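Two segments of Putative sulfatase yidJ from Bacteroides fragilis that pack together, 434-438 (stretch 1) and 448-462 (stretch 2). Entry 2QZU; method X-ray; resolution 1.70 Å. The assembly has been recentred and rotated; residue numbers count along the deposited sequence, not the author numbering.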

# COMPACT_ATOMS: atom_id res chain seq x y z
N ASN A 434 14.44 10.95 -31.00
CA ASN A 434 13.83 12.18 -30.50
C ASN A 434 14.93 13.11 -30.01
O ASN A 434 16.01 12.66 -29.62
N VAL A 435 14.66 14.41 -30.04
CA VAL A 435 15.61 15.42 -29.58
C VAL A 435 14.85 16.35 -28.65
O VAL A 435 13.78 16.86 -28.99
N ILE A 436 15.40 16.56 -27.46
CA ILE A 436 14.76 17.41 -26.46
C ILE A 436 15.71 18.49 -25.97
O ILE A 436 16.88 18.23 -25.70
N LEU A 437 15.20 19.72 -25.87
CA LEU A 437 16.01 20.83 -25.41
C LEU A 437 15.15 21.80 -24.59
O LEU A 437 14.11 22.25 -25.06
N PHE A 438 15.60 22.08 -23.37
CA PHE A 438 14.89 23.01 -22.50
C PHE A 438 15.81 24.14 -22.09
O PHE A 438 16.97 23.92 -21.74
N ASN A 448 8.53 23.69 -22.44
CA ASN A 448 8.68 23.90 -23.88
C ASN A 448 9.92 23.25 -24.48
O ASN A 448 11.04 23.71 -24.25
N ASN A 449 9.72 22.18 -25.24
CA ASN A 449 10.84 21.53 -25.90
C ASN A 449 11.11 22.42 -27.11
O ASN A 449 10.32 22.46 -28.04
N ILE A 450 12.22 23.15 -27.07
CA ILE A 450 12.55 24.06 -28.16
C ILE A 450 13.60 23.55 -29.14
O ILE A 450 14.17 24.32 -29.91
N ALA A 451 13.85 22.24 -29.11
CA ALA A 451 14.85 21.64 -30.00
C ALA A 451 14.62 21.97 -31.48
O ALA A 451 15.56 22.32 -32.19
N SER A 452 13.37 21.87 -31.93
CA SER A 452 13.05 22.15 -33.33
C SER A 452 13.15 23.64 -33.66
O SER A 452 13.17 24.02 -34.84
N GLN A 453 13.21 24.47 -32.63
CA GLN A 453 13.29 25.92 -32.82
C GLN A 453 14.72 26.45 -32.69
O GLN A 453 14.99 27.60 -33.02
N GLN A 454 15.63 25.60 -32.22
CA GLN A 454 17.02 26.00 -32.04
C GLN A 454 17.98 25.02 -32.71
O GLN A 454 18.78 24.37 -32.04
N LEU A 455 17.89 24.91 -34.03
CA LEU A 455 18.75 23.99 -34.77
C LEU A 455 20.24 24.22 -34.56
O LEU A 455 21.01 23.27 -34.45
N LYS A 456 20.65 25.49 -34.52
CA LYS A 456 22.06 25.82 -34.33
C LYS A 456 22.57 25.32 -32.98
O LYS A 456 23.62 24.68 -32.90
N LEU A 457 21.81 25.61 -31.94
CA LEU A 457 22.15 25.21 -30.58
C LEU A 457 22.17 23.69 -30.46
O LEU A 457 23.08 23.11 -29.85
N THR A 458 21.16 23.04 -31.04
CA THR A 458 21.05 21.59 -31.00
C THR A 458 22.27 20.93 -31.65
O THR A 458 22.77 19.91 -31.18
N HIS A 459 22.75 21.52 -32.74
CA HIS A 459 23.91 20.99 -33.44
C HIS A 459 25.15 21.09 -32.55
O HIS A 459 26.00 20.20 -32.55
N THR A 460 25.25 22.18 -31.80
CA THR A 460 26.38 22.40 -30.91
C THR A 460 26.37 21.36 -29.79
O THR A 460 27.40 20.75 -29.49
N PHE A 461 25.21 21.15 -29.17
CA PHE A 461 25.11 20.17 -28.10
C PHE A 461 25.34 18.77 -28.65
O PHE A 461 25.87 17.90 -27.96
N ASN A 462 24.94 18.54 -29.90
CA ASN A 462 25.12 17.24 -30.53
C ASN A 462 26.60 16.83 -30.59
O ASN A 462 26.95 15.71 -30.21

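A side-chain amide can take the place of a backbone neighbour along a β-strand, and the packing of residues 434-438 against 448-462 in this putative sulfatase is a compact example. The strand crosses the following helix at 106°, and the loop leading into that helix supplies both the polar and much of the apolar contact. Three residues, Leu-437, Asn-449 and Val-435, cover the most surface.

Asn-449 is the polar centre. Its CA-to-CB bond runs sideways to the strand, but a t rotamer at chi1, with chi2 near 3°, brings the amide up to the strand backbone. There it presents a donor and an acceptor much as a peptide group would: ND2 of Asn-449 donates to the carbonyl O of Val-435 at 3.1 Å with a nearly straight angle of 170°, and OD1 of Asn-449 accepts from the backbone N of Leu-437 at 2.9 Å. The same OD1 also receives the backbone N of Ala-451 at 3.1 Å, so one oxygen ties the loop to itself as well as to the strand. A conventional backbone bond follows next along the strand, from N of Ile-450 to O of Leu-437 at 2.9 Å. Where the two stretches run this close, Ala-451, whose side chain is a single methyl, packs against both Val-435 and Leu-437, its CB lying 3.7 Å from CG1 of Val-435 and 3.9 Å from CB of Leu-437.

Leu-437 is the main apolar element. Its CA-to-CB bond points sideways, and the t, p rotamer (177°, 60°) spreads the isobutyl group among loop and helix residues. CG of Leu-437 lies 4.0 Å from CG1 of Ile-450, which adopts p, t. Farther out, CD2 of Leu-437 meets CD2 of Leu-457 at 3.7 Å, while CD1 of Leu-437 reaches CE2 of Phe-461 at 3.8 Å, approaching that ring obliquely. Leu-457 and Phe-461, one helical turn apart, both direct their CA-to-CB bonds toward the strand, with chi1 in t and m respectively.

Val-435, t at chi1, points toward the other stretch and places CG1 3.7 Å from CG2 of Thr-458. Thr-458 is an m rotamer; its hydroxyl turns back along the chain, OG1 donating to the O of Gln-454, the N-cap residue, at 2.8 Å, and leaves its methyl for the valine. Phe-438 starts away from the loop, yet its m rotamer swings the ring back, so that CD2 of Phe-438 lies 3.3 Å from the carbonyl O of Asn-448.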

# COMPACT_ATOMS: atom_id res chain seq x y z
CB ASN A 434 12.90 11.83 -29.33
CG ASN A 434 11.91 12.93 -29.00
OD1 ASN A 434 11.18 12.85 -28.00
ND2 ASN A 434 11.86 13.97 -29.83
CB VAL A 435 16.20 16.24 -30.76
CG1 VAL A 435 17.19 17.26 -30.23
CG2 VAL A 435 16.88 15.31 -31.75
CB ILE A 436 14.29 16.55 -25.27
CG1 ILE A 436 13.33 15.47 -25.77
CG2 ILE A 436 13.62 17.42 -24.21
CD1 ILE A 436 13.11 14.33 -24.79
CB LEU A 437 16.64 21.58 -26.59
CG LEU A 437 17.47 22.82 -26.24
CD1 LEU A 437 18.62 22.44 -25.32
CD2 LEU A 437 18.00 23.46 -27.52
CB PHE A 438 14.40 22.32 -21.22
CG PHE A 438 13.36 21.26 -21.44
CD1 PHE A 438 13.63 19.93 -21.14
CD2 PHE A 438 12.10 21.60 -21.92
CE1 PHE A 438 12.65 18.95 -21.30
CE2 PHE A 438 11.12 20.63 -22.09
CZ PHE A 438 11.39 19.30 -21.78
CB ASN A 448 8.75 25.41 -24.17
CG ASN A 448 8.53 25.74 -25.64
OD1 ASN A 448 8.72 26.88 -26.06
ND2 ASN A 448 8.13 24.74 -26.42
CB ASN A 449 10.47 20.12 -26.38
CG ASN A 449 11.60 19.45 -27.14
OD1 ASN A 449 12.68 20.02 -27.28
ND2 ASN A 449 11.35 18.24 -27.63
CB ILE A 450 13.02 25.42 -27.58
CG1 ILE A 450 14.29 25.22 -26.75
CG2 ILE A 450 11.92 26.02 -26.72
CD1 ILE A 450 14.93 26.51 -26.28
CB ALA A 451 14.88 20.13 -29.80
CB SER A 452 11.64 21.65 -33.65
OG SER A 452 10.66 22.37 -32.92
CB GLN A 453 12.39 26.62 -31.80
CG GLN A 453 10.95 26.13 -31.81
CD GLN A 453 10.14 26.61 -30.62
OE1 GLN A 453 8.99 26.20 -30.43
NE2 GLN A 453 10.73 27.49 -29.81
CB GLN A 454 17.35 26.09 -30.55
CG GLN A 454 16.47 27.03 -29.75
CD GLN A 454 16.66 28.48 -30.13
OE1 GLN A 454 17.79 28.97 -30.20
NE2 GLN A 454 15.56 29.19 -30.38
CB LEU A 455 18.43 24.07 -36.27
CG LEU A 455 17.03 23.65 -36.74
CD1 LEU A 455 16.01 24.71 -36.36
CD2 LEU A 455 17.06 23.45 -38.25
CB LYS A 456 22.26 27.34 -34.41
CG LYS A 456 23.71 27.78 -34.31
CD LYS A 456 23.87 29.29 -34.46
CE LYS A 456 23.28 30.06 -33.29
NZ LYS A 456 23.45 31.53 -33.44
CB LEU A 457 21.15 25.82 -29.61
CG LEU A 457 21.42 25.70 -28.11
CD1 LEU A 457 22.73 26.39 -27.77
CD2 LEU A 457 20.27 26.34 -27.35
CB THR A 458 19.77 21.11 -31.71
OG1 THR A 458 18.63 21.72 -31.09
CG2 THR A 458 19.63 19.61 -31.62
CB HIS A 459 24.12 21.75 -34.75
CG HIS A 459 25.41 21.42 -35.44
ND1 HIS A 459 26.62 22.00 -35.08
CD2 HIS A 459 25.69 20.56 -36.45
CE1 HIS A 459 27.58 21.51 -35.85
NE2 HIS A 459 27.04 20.63 -36.68
CB THR A 460 26.33 23.80 -30.28
OG1 THR A 460 26.29 24.79 -31.32
CG2 THR A 460 27.56 24.03 -29.41
CB PHE A 461 23.74 20.26 -27.42
CG PHE A 461 23.59 21.44 -26.49
CD1 PHE A 461 24.54 21.70 -25.51
CD2 PHE A 461 22.48 22.27 -26.58
CE1 PHE A 461 24.39 22.76 -24.62
CE2 PHE A 461 22.32 23.35 -25.70
CZ PHE A 461 23.27 23.59 -24.72
CB ASN A 462 24.53 17.24 -31.94
CG ASN A 462 23.39 16.25 -32.11
OD1 ASN A 462 22.82 16.13 -33.20
ND2 ASN A 462 23.05 15.54 -31.04